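Local coordinates for substrate binding periplasmic protein (Ralstonia solanacearum, PDB 3LOP) that binds leucine in the cleft between its two lobes and probably delivers such amino acids to a membrane transporter from the periplasm, at residues Phe33-Leu36 against Asn37-Gly41; Ser124-Gln127 against Glu128-Met132; Ser177-Arg180 against Asn181-Asn184; Gly241-Ala244 against Val245-Tyr248. One frame throughout, in Å; residues are numbered along the deposited sequence.

Contact 1. Residues Phe33-Leu36 against Asn37-Gly41. With EDO (1,2-ethanediol), chain C.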
loop_
_atom_site.group_PDB
_atom_site.type_symbol
_atom_site.label_atom_id
_atom_site.label_comp_id
_atom_site.label_asym_id
_atom_site.label_seq_id
_atom_site.Cartn_x
_atom_site.Cartn_y
_atom_site.Cartn_z
ATOM N N PHE A 33 11.236 12.933 5.078
ATOM C CA PHE A 33 11.782 13.489 6.306
ATOM C C PHE A 33 13.139 14.158 6.100
ATOM O O PHE A 33 13.416 15.180 6.720
ATOM C CB PHE A 33 11.846 12.417 7.398
ATOM C CG PHE A 33 10.491 12.008 7.917
ATOM C CD1 PHE A 33 9.539 12.970 8.240
ATOM C CD2 PHE A 33 10.164 10.666 8.080
ATOM C CE1 PHE A 33 8.281 12.604 8.716
ATOM C CE2 PHE A 33 8.907 10.291 8.557
ATOM C CZ PHE A 33 7.968 11.260 8.873
ATOM N N ASP A 34 13.981 13.604 5.231
ATOM C CA ASP A 34 15.275 14.234 4.967
ATOM C C ASP A 34 15.023 15.593 4.317
ATOM O O ASP A 34 15.693 16.572 4.620
ATOM C CB ASP A 34 16.135 13.380 4.025
ATOM C CG ASP A 34 16.739 12.170 4.712
ATOM O OD1 ASP A 34 16.843 12.174 5.957
ATOM O OD2 ASP A 34 17.134 11.218 4.002
ATOM N N TRP A 35 14.044 15.632 3.418
ATOM C CA TRP A 35 13.648 16.848 2.705
ATOM C C TRP A 35 13.113 17.872 3.707
ATOM O O TRP A 35 13.491 19.050 3.678
ATOM C CB TRP A 35 12.591 16.453 1.667
ATOM C CG TRP A 35 11.759 17.540 1.030
ATOM C CD1 TRP A 35 10.395 17.607 1.034
ATOM C CD2 TRP A 35 12.205 18.596 0.162
ATOM N NE1 TRP A 35 9.961 18.621 0.220
ATOM C CE2 TRP A 35 11.050 19.248 -0.330
ATOM C CE3 TRP A 35 13.465 19.054 -0.253
ATOM C CZ2 TRP A 35 11.112 20.329 -1.214
ATOM C CZ3 TRP A 35 13.525 20.133 -1.136
ATOM C CH2 TRP A 35 12.355 20.756 -1.605
ATOM N N LEU A 36 12.253 17.414 4.611
ATOM C CA LEU A 36 11.682 18.280 5.635
ATOM C C LEU A 36 12.802 18.850 6.502
ATOM O O LEU A 36 12.808 20.040 6.830
ATOM C CB LEU A 36 10.703 17.484 6.501
ATOM C CG LEU A 36 10.001 18.231 7.636
ATOM C CD1 LEU A 36 9.129 19.337 7.063
ATOM C CD2 LEU A 36 9.163 17.250 8.442
ATOM N N ASN A 37 13.748 17.996 6.881
ATOM C CA ASN A 37 14.864 18.451 7.687
ATOM C C ASN A 37 15.719 19.454 6.905
ATOM O O ASN A 37 16.168 20.436 7.439
ATOM C CB ASN A 37 15.721 17.273 8.183
ATOM C CG ASN A 37 15.045 16.475 9.298
ATOM O OD1 ASN A 37 14.216 17.002 10.045
ATOM N ND2 ASN A 37 15.415 15.202 9.422
ATOM N N LEU A 38 15.946 19.247 5.624
ATOM C CA LEU A 38 16.740 20.236 4.905
ATOM C C LEU A 38 16.055 21.606 4.928
ATOM O O LEU A 38 16.709 22.653 4.856
ATOM C CB LEU A 38 16.929 19.806 3.459
ATOM C CG LEU A 38 17.916 18.691 3.139
ATOM C CD1 LEU A 38 17.944 18.489 1.631
ATOM C CD2 LEU A 38 19.303 19.060 3.647
ATOM N N ASN A 39 14.730 21.587 5.025
ATOM C CA ASN A 39 13.937 22.806 5.030
ATOM C C ASN A 39 13.681 23.373 6.416
ATOM O O ASN A 39 12.849 24.257 6.575
ATOM C CB ASN A 39 12.602 22.563 4.324
ATOM C CG ASN A 39 12.728 22.596 2.815
ATOM O OD1 ASN A 39 12.759 23.667 2.212
ATOM N ND2 ASN A 39 12.817 21.422 2.195
ATOM N N GLY A 40 14.376 22.871 7.427
ATOM C CA GLY A 40 14.156 23.426 8.750
ATOM C C GLY A 40 13.442 22.541 9.751
ATOM O O GLY A 40 13.305 22.916 10.916
ATOM N N GLY A 41 12.995 21.367 9.305
ATOM C CA GLY A 41 12.328 20.429 10.194
ATOM C C GLY A 41 10.952 20.880 10.583
ATOM O O GLY A 41 10.284 21.546 9.803
HETATM C C1 EDO C . 15.002 11.372 8.578
HETATM O O1 EDO C . 14.979 10.337 7.592
HETATM C C2 EDO C . 16.258 11.237 9.430
HETATM O O2 EDO C . 16.160 10.060 10.229
HETATM O O HOH W 1 17.614 14.185 7.691
#
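Asn39 sets its side-chain amide over one face of the Trp35 indole, with ND2 3.4 Å above the ring plane toward the rim and the two flat groups nearly perpendicular, 84° apart. Trp35 CG stands anti to the backbone N (chi1 165°), which brings the six-membered ring beneath the amide, CE3 lying 3.5 Å from Asn39 ND2. The same ND2 donates to Trp35 O at 2.9 Å, coming from above the carbonyl plane, while Asn39 N reaches this oxygen from the opposite face; two N-H groups of one residue thus grip a single carbonyl. At its other end the indole NE1 is bonded to Glu267, and the ring packs on Ala271 and Ala274 of helix 263-275. On another side of the same turn, Asp34 and Asn37 are joined by a water that donates to Asp34 OD1 (2.8 Å) and accepts from Asn37 ND2 (3.0 Å). Asp34 also pairs with Arg30 and takes a bond from 1,2-ethanediol, whereas Asn37 ND2 has a further partner in Ile47 O. Leu36 lays CD1 3.7 Å from Gly41 O, and its own O accepts from Gly41 N at 2.8 Å. With Gly40 N bonded to Asn37 O and Gly40 at positive phi, these bonds form a Schellman motif, closing helix 19-38 in the crossover of the beta-alpha-beta unit between strands 6-12 and 47-53.

Contact 2. Residues Ser124-Gln127 against Glu128-Met132. With LEU (leucine), chain B.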
loop_
_atom_site.group_PDB
_atom_site.type_symbol
_atom_site.label_atom_id
_atom_site.label_comp_id
_atom_site.label_asym_id
_atom_site.label_seq_id
_atom_site.Cartn_x
_atom_site.Cartn_y
_atom_site.Cartn_z
ATOM N N SER A 124 -9.631 1.921 0.333
ATOM C CA SER A 124 -9.566 0.502 0.688
ATOM C C SER A 124 -9.567 -0.515 -0.449
ATOM O O SER A 124 -9.889 -0.198 -1.592
ATOM C CB SER A 124 -10.731 0.167 1.613
ATOM O OG SER A 124 -11.938 0.093 0.867
ATOM N N TYR A 125 -9.220 -1.755 -0.110
ATOM C CA TYR A 125 -9.217 -2.838 -1.085
ATOM C C TYR A 125 -10.627 -3.062 -1.614
ATOM O O TYR A 125 -10.812 -3.355 -2.796
ATOM C CB TYR A 125 -8.726 -4.154 -0.471
ATOM C CG TYR A 125 -7.249 -4.221 -0.169
ATOM C CD1 TYR A 125 -6.327 -3.476 -0.903
ATOM C CD2 TYR A 125 -6.766 -5.085 0.812
ATOM C CE1 TYR A 125 -4.958 -3.592 -0.668
ATOM C CE2 TYR A 125 -5.405 -5.210 1.055
ATOM C CZ TYR A 125 -4.507 -4.461 0.312
ATOM O OH TYR A 125 -3.159 -4.568 0.547
ATOM N N GLN A 126 -11.623 -2.935 -0.740
ATOM C CA GLN A 126 -13.002 -3.134 -1.170
ATOM C C GLN A 126 -13.396 -2.084 -2.204
ATOM O O GLN A 126 -14.104 -2.387 -3.159
ATOM C CB GLN A 126 -13.959 -3.079 0.022
ATOM C CG GLN A 126 -15.381 -3.539 -0.313
ATOM C CD GLN A 126 -15.425 -4.963 -0.846
ATOM O OE1 GLN A 126 -14.964 -5.899 -0.190
ATOM N NE2 GLN A 126 -15.983 -5.133 -2.042
ATOM N N GLN A 127 -12.935 -0.850 -2.017
ATOM C CA GLN A 127 -13.241 0.200 -2.980
ATOM C C GLN A 127 -12.583 -0.139 -4.313
ATOM O O GLN A 127 -13.183 0.050 -5.370
ATOM C CB GLN A 127 -12.742 1.561 -2.493
ATOM C CG GLN A 127 -13.468 2.105 -1.277
ATOM C CD GLN A 127 -13.004 3.504 -0.916
ATOM O OE1 GLN A 127 -13.386 4.485 -1.560
ATOM N NE2 GLN A 127 -12.160 3.602 0.102
ATOM N N GLU A 128 -11.348 -0.637 -4.256
ATOM C CA GLU A 128 -10.609 -1.019 -5.458
ATOM C C GLU A 128 -11.339 -2.146 -6.186
ATOM O O GLU A 128 -11.542 -2.092 -7.402
ATOM C CB GLU A 128 -9.204 -1.515 -5.100
ATOM C CG GLU A 128 -8.238 -0.466 -4.572
ATOM C CD GLU A 128 -6.849 -1.047 -4.358
ATOM O OE1 GLU A 128 -6.312 -1.650 -5.311
ATOM O OE2 GLU A 128 -6.294 -0.905 -3.247
ATOM N N ILE A 129 -11.724 -3.168 -5.429
ATOM C CA ILE A 129 -12.415 -4.324 -5.982
ATOM C C ILE A 129 -13.762 -3.941 -6.589
ATOM O O ILE A 129 -14.084 -4.351 -7.705
ATOM C CB ILE A 129 -12.596 -5.414 -4.900
ATOM C CG1 ILE A 129 -11.220 -5.957 -4.499
ATOM C CG2 ILE A 129 -13.483 -6.535 -5.421
ATOM C CD1 ILE A 129 -11.238 -6.909 -3.317
ATOM N N ASP A 130 -14.546 -3.150 -5.865
ATOM C CA ASP A 130 -15.839 -2.721 -6.387
ATOM C C ASP A 130 -15.666 -2.027 -7.733
ATOM O O ASP A 130 -16.334 -2.361 -8.711
ATOM C CB ASP A 130 -16.528 -1.748 -5.422
ATOM C CG ASP A 130 -17.093 -2.436 -4.199
ATOM O OD1 ASP A 130 -17.430 -3.635 -4.291
ATOM O OD2 ASP A 130 -17.218 -1.771 -3.148
ATOM N N LYS A 131 -14.760 -1.061 -7.783
ATOM C CA LYS A 131 -14.536 -0.309 -9.011
ATOM C C LYS A 131 -14.046 -1.168 -10.177
ATOM O O LYS A 131 -14.601 -1.100 -11.273
ATOM C CB LYS A 131 -13.553 0.834 -8.746
ATOM C CG LYS A 131 -13.768 2.058 -9.628
ATOM C CD LYS A 131 -12.911 3.226 -9.163
ATOM C CE LYS A 131 -13.161 4.471 -9.997
ATOM N NZ LYS A 131 -14.577 4.919 -9.909
HETATM N N MSE A 132 -13.020 -1.983 -9.941
HETATM C CA MSE A 132 -12.469 -2.831 -10.999
HETATM C C MSE A 132 -13.391 -3.956 -11.453
HETATM O O MSE A 132 -13.545 -4.193 -12.652
HETATM C CB MSE A 132 -11.136 -3.446 -10.561
HETATM C CG MSE A 132 -9.975 -2.475 -10.526
HETATM SE SE MSE A 132 -8.305 -3.377 -10.141
HETATM C CE MSE A 132 -8.364 -3.300 -8.212
HETATM N N LEU B . 0.656 -4.624 2.677
HETATM C CA LEU B . 0.958 -5.674 1.664
HETATM C C LEU B . 1.661 -5.058 0.470
HETATM O O LEU B . 2.327 -5.820 -0.258
HETATM C CB LEU B . -0.338 -6.325 1.213
HETATM C CG LEU B . -1.112 -6.664 2.482
HETATM C CD1 LEU B . -2.542 -6.415 2.296
HETATM C CD2 LEU B . -0.859 -8.065 2.869
HETATM O OXT LEU B . 1.531 -3.827 0.282
#
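Tyr125 and Glu128 run side by side from the first turn of helix 125-138, both pointing the same way. Glu128 OE2 comes to the edge of the phenol ring, 3.5 Å from Tyr125 CD1, with the carboxylate plane turned 67° from the ring. This is the close-packed side. Glu128 CG stays beside its backbone N (chi1 -69°) and the chain then extends, carrying the carboxylate along the ring to a hydrogen bond with Ser229. Ile129 leans back on the same turn, CG1 3.1 Å from Tyr125 O, and packs into the interior against Val161 of helix 152-166 and Phe201 of strand 199-203. The helix start is an N-cap: Ser124 OG accepts from Gln127 N at 3.2 Å, and Ser124 O then takes the first main-chain bond of the turn, from Glu128 N. This capped end presents Tyr125 to the leucine pocket, which its side chain helps to line, and Tyr125 also belongs to the magnesium site with Ala106 and Lys122. The other flank is more open. There Gln126, bent at chi2 (58°), swings NE2 over to Asp130 OD1 at 3.1 Å, meeting the oxygen from above the carboxylate plane although the acceptor lies within the amide plane of Gln126. Asp130 OD1 has a second partner in Thr164 OG1. Beyond it, the partly exposed Lys131 touches the first turn through CB, 3.5 Å from Gln127 O, and its chain, extended as far as CE and bent only at chi4, leads away from that turn.

Contact 3. Residues Ser177-Arg180 against Asn181-Asn184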
loop_
_atom_site.group_PDB
_atom_site.type_symbol
_atom_site.label_atom_id
_atom_site.label_comp_id
_atom_site.label_asym_id
_atom_site.label_seq_id
_atom_site.Cartn_x
_atom_site.Cartn_y
_atom_site.Cartn_z
ATOM N N SER A 177 -4.461 -20.399 -4.710
ATOM C CA SER A 177 -3.661 -19.716 -3.703
ATOM C C SER A 177 -2.162 -19.957 -3.808
ATOM O O SER A 177 -1.697 -20.772 -4.601
ATOM C CB SER A 177 -4.124 -20.153 -2.315
ATOM O OG SER A 177 -3.823 -21.524 -2.100
ATOM N N TYR A 178 -1.416 -19.220 -2.991
ATOM C CA TYR A 178 0.033 -19.349 -2.904
ATOM C C TYR A 178 0.373 -18.951 -1.465
ATOM O O TYR A 178 -0.348 -18.168 -0.849
ATOM C CB TYR A 178 0.731 -18.431 -3.917
ATOM C CG TYR A 178 0.697 -16.967 -3.559
ATOM C CD1 TYR A 178 1.639 -16.422 -2.683
ATOM C CD2 TYR A 178 -0.300 -16.136 -4.058
ATOM C CE1 TYR A 178 1.580 -15.083 -2.311
ATOM C CE2 TYR A 178 -0.366 -14.796 -3.690
ATOM C CZ TYR A 178 0.575 -14.279 -2.815
ATOM O OH TYR A 178 0.503 -12.962 -2.430
ATOM N N PRO A 179 1.465 -19.495 -0.906
ATOM C CA PRO A 179 1.894 -19.203 0.471
ATOM C C PRO A 179 2.431 -17.791 0.699
ATOM O O PRO A 179 3.198 -17.278 -0.112
ATOM C CB PRO A 179 2.972 -20.258 0.732
ATOM C CG PRO A 179 2.676 -21.339 -0.276
ATOM C CD PRO A 179 2.293 -20.561 -1.490
ATOM N N ARG A 180 2.036 -17.172 1.810
ATOM C CA ARG A 180 2.506 -15.825 2.118
ATOM C C ARG A 180 4.022 -15.832 2.300
ATOM O O ARG A 180 4.610 -16.841 2.696
ATOM C CB ARG A 180 1.837 -15.285 3.393
ATOM C CG ARG A 180 2.507 -15.713 4.700
ATOM C CD ARG A 180 1.705 -15.262 5.915
ATOM N NE ARG A 180 1.472 -13.819 5.934
ATOM C CZ ARG A 180 2.355 -12.912 6.343
ATOM N NH1 ARG A 180 3.552 -13.284 6.780
ATOM N NH2 ARG A 180 2.038 -11.627 6.311
ATOM N N ASN A 181 4.640 -14.697 2.004
ATOM C CA ASN A 181 6.081 -14.524 2.130
ATOM C C ASN A 181 6.878 -15.391 1.162
ATOM O O ASN A 181 8.052 -15.681 1.390
ATOM C CB ASN A 181 6.527 -14.793 3.568
ATOM C CG ASN A 181 7.203 -13.589 4.197
ATOM O OD1 ASN A 181 7.283 -12.519 3.587
ATOM N ND2 ASN A 181 7.694 -13.755 5.419
ATOM N N THR A 182 6.227 -15.807 0.082
ATOM C CA THR A 182 6.884 -16.609 -0.942
ATOM C C THR A 182 6.346 -16.163 -2.290
ATOM O O THR A 182 5.436 -15.336 -2.364
ATOM C CB THR A 182 6.569 -18.117 -0.819
ATOM O OG1 THR A 182 5.255 -18.371 -1.332
ATOM C CG2 THR A 182 6.642 -18.571 0.626
ATOM N N ALA A 183 6.920 -16.720 -3.347
ATOM C CA ALA A 183 6.487 -16.436 -4.705
ATOM C C ALA A 183 6.236 -17.792 -5.365
ATOM O O ALA A 183 6.382 -17.943 -6.575
ATOM C CB ALA A 183 7.566 -15.669 -5.459
ATOM N N ASN A 184 5.866 -18.777 -4.552
ATOM C CA ASN A 184 5.599 -20.123 -5.056
ATOM C C ASN A 184 4.195 -20.190 -5.641
ATOM O O ASN A 184 3.258 -20.672 -5.000
ATOM C CB ASN A 184 5.755 -21.154 -3.935
ATOM C CG ASN A 184 7.169 -21.199 -3.383
ATOM O OD1 ASN A 184 8.140 -21.038 -4.123
ATOM N ND2 ASN A 184 7.291 -21.435 -2.083
HETATM O O HOH W 2 0.656 -21.772 -5.915
#
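Pro179 O receives the hydroxyl of Thr182, which donates from OG1 at 2.6 Å, tilted 32° from the carbonyl plane. Thr182 N adds a weak bond to the same oxygen at 3.4 Å, closing the type II beta turn from Pro179 to Thr182, in which Asn181 takes the positive-phi place. With OG1 set between its backbone N and carbonyl carbon (chi1 77°), Thr182 lies across the proline, OG1 3.6 Å from Pro179 CB. Asn184 N points back to Thr182 OG1 in a long, weak bond. Pro179 CD lies 3.6 Å from Asn184 O; that oxygen also comes 3.5 Å from Tyr178 CB and shares a water with Ser177 O. The Tyr178 ring turns inward, its hydroxyl bonded to Gln149 and to Thr205 N, whereas Arg180 reaches from the turn to Asp151, through a salt bridge at NE, and to Gln56 O, and Asn181 to Glu55 O. Thr182 OG1 therefore both donates and accepts, supplementing the feeble main-chain closure of the turn, while the neighbouring arginine and asparagine spend their polar ends on partners beyond it; Gln56 and Glu55 follow strand 47-53 of the other lobe, consistent with a link across the cleft.

Contact 4. Residues Gly241-Ala244 against Val245-Tyr248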
loop_
_atom_site.group_PDB
_atom_site.type_symbol
_atom_site.label_atom_id
_atom_site.label_comp_id
_atom_site.label_asym_id
_atom_site.label_seq_id
_atom_site.Cartn_x
_atom_site.Cartn_y
_atom_site.Cartn_z
ATOM N N GLY A 241 7.981 -8.507 -17.002
ATOM C CA GLY A 241 8.228 -8.166 -18.391
ATOM C C GLY A 241 7.020 -7.491 -19.009
ATOM O O GLY A 241 5.885 -7.937 -18.822
ATOM N N LEU A 242 7.266 -6.421 -19.756
ATOM C CA LEU A 242 6.194 -5.674 -20.400
ATOM C C LEU A 242 5.334 -6.533 -21.331
ATOM O O LEU A 242 4.132 -6.306 -21.448
ATOM C CB LEU A 242 6.780 -4.487 -21.170
ATOM C CG LEU A 242 5.779 -3.461 -21.703
ATOM C CD1 LEU A 242 4.924 -2.923 -20.557
ATOM C CD2 LEU A 242 6.534 -2.334 -22.381
ATOM N N ASP A 243 5.935 -7.518 -21.993
ATOM C CA ASP A 243 5.163 -8.372 -22.892
ATOM C C ASP A 243 3.999 -9.048 -22.171
ATOM O O ASP A 243 2.934 -9.255 -22.752
ATOM C CB ASP A 243 6.044 -9.456 -23.526
ATOM C CG ASP A 243 6.982 -8.909 -24.585
ATOM O OD1 ASP A 243 6.780 -7.765 -25.044
ATOM O OD2 ASP A 243 7.917 -9.639 -24.977
ATOM N N ALA A 244 4.204 -9.395 -20.905
ATOM C CA ALA A 244 3.163 -10.058 -20.131
ATOM C C ALA A 244 2.299 -9.068 -19.364
ATOM O O ALA A 244 1.140 -9.355 -19.065
ATOM C CB ALA A 244 3.794 -11.057 -19.154
ATOM N N VAL A 245 2.855 -7.897 -19.079
ATOM C CA VAL A 245 2.158 -6.889 -18.289
ATOM C C VAL A 245 1.364 -5.802 -19.016
ATOM O O VAL A 245 0.417 -5.264 -18.449
ATOM C CB VAL A 245 3.150 -6.219 -17.300
ATOM C CG1 VAL A 245 2.451 -5.160 -16.469
ATOM C CG2 VAL A 245 3.747 -7.283 -16.383
ATOM N N ARG A 246 1.723 -5.460 -20.252
ATOM C CA ARG A 246 0.961 -4.418 -20.936
ATOM C C ARG A 246 -0.529 -4.773 -20.937
ATOM O O ARG A 246 -0.907 -5.916 -21.209
ATOM C CB ARG A 246 1.478 -4.189 -22.370
ATOM C CG ARG A 246 1.497 -5.401 -23.293
ATOM C CD ARG A 246 1.833 -4.980 -24.730
ATOM N NE ARG A 246 3.126 -4.302 -24.842
ATOM C CZ ARG A 246 4.270 -4.908 -25.150
ATOM N NH1 ARG A 246 4.293 -6.212 -25.387
ATOM N NH2 ARG A 246 5.400 -4.210 -25.213
ATOM N N GLY A 247 -1.363 -3.795 -20.590
ATOM C CA GLY A 247 -2.799 -4.013 -20.545
ATOM C C GLY A 247 -3.340 -4.246 -19.144
ATOM O O GLY A 247 -4.550 -4.185 -18.922
ATOM N N TYR A 248 -2.441 -4.526 -18.204
ATOM C CA TYR A 248 -2.804 -4.761 -16.809
ATOM C C TYR A 248 -3.649 -3.611 -16.263
ATOM O O TYR A 248 -3.297 -2.442 -16.429
ATOM C CB TYR A 248 -1.527 -4.915 -15.970
ATOM C CG TYR A 248 -1.749 -5.055 -14.477
ATOM C CD1 TYR A 248 -2.177 -6.260 -13.921
ATOM C CD2 TYR A 248 -1.515 -3.979 -13.623
ATOM C CE1 TYR A 248 -2.364 -6.390 -12.542
ATOM C CE2 TYR A 248 -1.697 -4.098 -12.248
ATOM C CZ TYR A 248 -2.118 -5.305 -11.715
ATOM O OH TYR A 248 -2.278 -5.428 -10.350
HETATM O O HOH W 3 2.346 -8.339 -25.265
HETATM O O HOH W 4 8.088 -5.426 -25.686
HETATM O O HOH W 5 -1.324 -8.105 -19.477
#
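Leu242 and Arg246 meet where the short helix 242-245 runs into a type II beta turn, Val245 to Tyr248, leading to strand 249-252. The main-chain bonds come first. Gly241, at the N-cap, offers its O to both Ala244 N and Val245 N, the latter at 3.0 Å and in the carbonyl plane; Arg246 N bonds to Leu242 O at 2.8 Å, and Tyr248 N to Val245 O closes the turn, with Gly247 at positive phi. Van der Waals packing is divided between two sides. Val245 sets CG2 3.3 Å from Gly241 O and buries itself against Leu236 and Ala240 of helix 233-240, while Ala244 rests on Val213 of helix 206-218. Toward the surface, the Leu242 side chain crosses the arginine at about a right angle, its CD2 3.6 Å from Arg246 NH2. The charged contact is a salt bridge from Arg246 NH1 to Asp243 OD1, 3.0 Å long, which meets the carboxylate on its anti side; the two side chains run alongside each other with their planes 44° apart. With CG between the backbone N and the carbonyl carbon (chi1 57°) and a further bend at chi3, the guanidinium lies back over the helix, where Leu242 O lies over one face, and NE goes to Pro350 O. Two waters sit at the guanidinium edge: one links NH1 to Asp243 O, and the other accepts from Arg246 NH2 while donating to Asp243 OD1 at 2.8 Å.

Overall arrangement
The four contacts follow one another along the chain without touching. Contact 1 belongs to the lobe built on the five-stranded parallel sheet, and its centre is about 35 Å from that of contact 2 and about 39 Å from that of contact 3, both across the chain's centre. Contacts 2, 3 and 4 have centres about 21 to 22 Å apart; nearest atoms of contacts 2 and 4 are about 6 Å apart, those of contacts 2 and 3 about 10 Å. Contact 2 supplies Tyr125 to the leucine pocket, the only residue of the four contacts to line it. The Arg180 side chain of contact 3 is about 6 Å from the ligand.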